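Local structure of putative zinc protease (Bordetella pertussis, 3IH6) at residues E[29-34]-E[179-184]. The protein is probably part of a zinc-dependent metalloendopeptidase of the M16 family, this chain being one piece that probably includes part of an inactive M16-type domain. Numbering follows the deposited sequence.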
loop_
_atom_site.group_PDB
_atom_site.type_symbol
_atom_site.label_atom_id
_atom_site.label_comp_id
_atom_site.label_asym_id
_atom_site.label_seq_id
_atom_site.Cartn_x
_atom_site.Cartn_y
_atom_site.Cartn_z
ATOM N N ALA E 29 16.459 -1.195 -26.106
ATOM C CA ALA E 29 17.724 -1.912 -26.142
ATOM C C ALA E 29 17.960 -2.770 -24.869
ATOM O O ALA E 29 17.943 -2.263 -23.739
ATOM C CB ALA E 29 18.886 -0.956 -26.376
HETATM N N MSE E 30 18.199 -4.063 -25.082
HETATM C CA MSE E 30 18.465 -5.006 -23.991
HETATM C C MSE E 30 19.953 -5.322 -23.806
HETATM O O MSE E 30 20.682 -5.553 -24.778
HETATM C CB MSE E 30 17.735 -6.328 -24.257
HETATM C CG MSE E 30 17.492 -7.158 -23.006
HETATM SE SE MSE E 30 15.898 -6.434 -22.164
HETATM C CE MSE E 30 14.769 -6.353 -23.799
ATOM N N TYR E 31 20.370 -5.385 -22.540
ATOM C CA TYR E 31 21.725 -5.711 -22.160
ATOM C C TYR E 31 21.677 -6.744 -21.016
ATOM O O TYR E 31 20.628 -6.915 -20.355
ATOM C CB TYR E 31 22.437 -4.454 -21.681
ATOM C CG TYR E 31 22.586 -3.354 -22.700
ATOM C CD1 TYR E 31 23.772 -3.212 -23.460
ATOM C CD2 TYR E 31 21.560 -2.448 -22.917
ATOM C CE1 TYR E 31 23.925 -2.172 -24.418
ATOM C CE2 TYR E 31 21.689 -1.415 -23.880
ATOM C CZ TYR E 31 22.879 -1.287 -24.626
ATOM O OH TYR E 31 22.984 -0.249 -25.540
ATOM N N HIS E 32 22.775 -7.442 -20.762
ATOM C CA HIS E 32 22.800 -8.354 -19.600
ATOM C C HIS E 32 23.423 -7.810 -18.312
ATOM O O HIS E 32 24.290 -6.955 -18.362
ATOM C CB HIS E 32 23.317 -9.766 -19.935
ATOM C CG HIS E 32 24.798 -9.865 -20.144
ATOM N ND1 HIS E 32 25.364 -9.914 -21.403
ATOM C CD2 HIS E 32 25.822 -10.018 -19.266
ATOM C CE1 HIS E 32 26.677 -10.078 -21.290
ATOM N NE2 HIS E 32 26.980 -10.148 -20.005
ATOM N N LEU E 33 22.965 -8.312 -17.164
ATOM C CA LEU E 33 23.500 -7.890 -15.857
ATOM C C LEU E 33 24.749 -8.679 -15.502
ATOM O O LEU E 33 24.863 -9.817 -15.919
ATOM C CB LEU E 33 22.452 -8.110 -14.739
ATOM C CG LEU E 33 21.103 -7.375 -14.879
ATOM C CD1 LEU E 33 20.076 -7.843 -13.861
ATOM C CD2 LEU E 33 21.271 -5.874 -14.846
ATOM N N PRO E 34 25.671 -8.086 -14.707
ATOM C CA PRO E 34 26.666 -8.861 -13.956
ATOM C C PRO E 34 25.958 -9.804 -12.980
ATOM O O PRO E 34 24.787 -9.587 -12.648
ATOM C CB PRO E 34 27.385 -7.802 -13.094
ATOM C CG PRO E 34 27.101 -6.493 -13.749
ATOM C CD PRO E 34 25.803 -6.632 -14.483
ATOM N N ALA E 179 31.644 -1.208 -19.014
ATOM C CA ALA E 179 31.877 -2.608 -19.449
ATOM C C ALA E 179 30.613 -3.396 -19.859
ATOM O O ALA E 179 30.717 -4.303 -20.685
ATOM C CB ALA E 179 32.690 -3.397 -18.398
ATOM N N TYR E 180 29.446 -3.064 -19.288
ATOM C CA TYR E 180 28.187 -3.731 -19.623
ATOM C C TYR E 180 27.336 -3.036 -20.677
ATOM O O TYR E 180 26.520 -3.689 -21.360
ATOM C CB TYR E 180 27.364 -4.073 -18.345
ATOM C CG TYR E 180 28.061 -5.176 -17.600
ATOM C CD1 TYR E 180 29.133 -4.890 -16.741
ATOM C CD2 TYR E 180 27.756 -6.518 -17.849
ATOM C CE1 TYR E 180 29.853 -5.918 -16.107
ATOM C CE2 TYR E 180 28.468 -7.543 -17.210
ATOM C CZ TYR E 180 29.504 -7.219 -16.348
ATOM O OH TYR E 180 30.206 -8.203 -15.745
ATOM N N LEU E 181 27.480 -1.725 -20.827
ATOM C CA LEU E 181 26.648 -1.049 -21.826
ATOM C C LEU E 181 27.463 -0.934 -23.124
ATOM O O LEU E 181 28.050 0.111 -23.459
ATOM C CB LEU E 181 26.042 0.252 -21.292
ATOM C CG LEU E 181 25.207 0.068 -20.011
ATOM C CD1 LEU E 181 24.730 1.386 -19.418
ATOM C CD2 LEU E 181 23.983 -0.856 -20.228
ATOM N N VAL E 182 27.537 -2.073 -23.820
ATOM C CA VAL E 182 28.371 -2.208 -25.006
ATOM C C VAL E 182 27.600 -2.888 -26.111
ATOM O O VAL E 182 26.819 -3.811 -25.863
ATOM C CB VAL E 182 29.718 -2.982 -24.735
ATOM C CG1 VAL E 182 30.701 -2.120 -23.895
ATOM C CG2 VAL E 182 29.484 -4.349 -24.107
ATOM N N ARG E 183 27.805 -2.422 -27.342
ATOM C CA ARG E 183 27.126 -2.999 -28.508
ATOM C C ARG E 183 27.120 -4.554 -28.556
ATOM O O ARG E 183 26.055 -5.165 -28.806
ATOM C CB ARG E 183 27.686 -2.427 -29.794
ATOM C CG ARG E 183 27.120 -3.143 -31.006
ATOM C CD ARG E 183 27.051 -2.296 -32.255
ATOM N NE ARG E 183 26.197 -3.013 -33.204
ATOM C CZ ARG E 183 25.323 -2.447 -34.027
ATOM N NH1 ARG E 183 25.159 -1.125 -34.042
ATOM N NH2 ARG E 183 24.604 -3.218 -34.830
ATOM N N SER E 184 28.279 -5.190 -28.310
ATOM C CA SER E 184 28.366 -6.684 -28.311
ATOM C C SER E 184 27.400 -7.366 -27.325
ATOM O O SER E 184 27.093 -8.557 -27.451
ATOM C CB SER E 184 29.800 -7.151 -28.030
ATOM O OG SER E 184 30.276 -6.614 -26.802
HETATM O O HOH W 1 25.641 -6.470 -20.851
#
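Two CH-pi contacts stand out in the packing between strand 26-32 with the loop that follows it and the end of helix 170-180 with the turn after it. Pro34 lays CG over the centre of the Tyr180 ring, 3.7 Å from the centroid and 13° off the normal. Leu181 brings CD2 over one face of the Tyr31 ring, toward the rim, 3.8 Å from Tyr31 CG. The His32 ring stands nearly perpendicular to that of Tyr180, planes at 88°, with NE2 4.1 Å from Tyr180 CE2.

The polar link is one water. It donates to His32 O at 2.9 Å and to Tyr180 O at 3.0 Å. Tyr180 O also takes a weak bond from Val182 N, which closes an inverse gamma turn centred on Leu181. Val182 O lies at the edge of the Tyr31 ring, 3.6 Å from CE1. Tyr31 OH is hydrogen-bonded to Glu109 of helix 97-109.

After this turn the chain runs on to strand 187-191, which pairs antiparallel with strand 26-32. Tyr180 O, at the helix end, is thus gripped by the water and by the weak turn bond. The polar link runs through solvent, and the rest of the contact relies on apolar and ring packing.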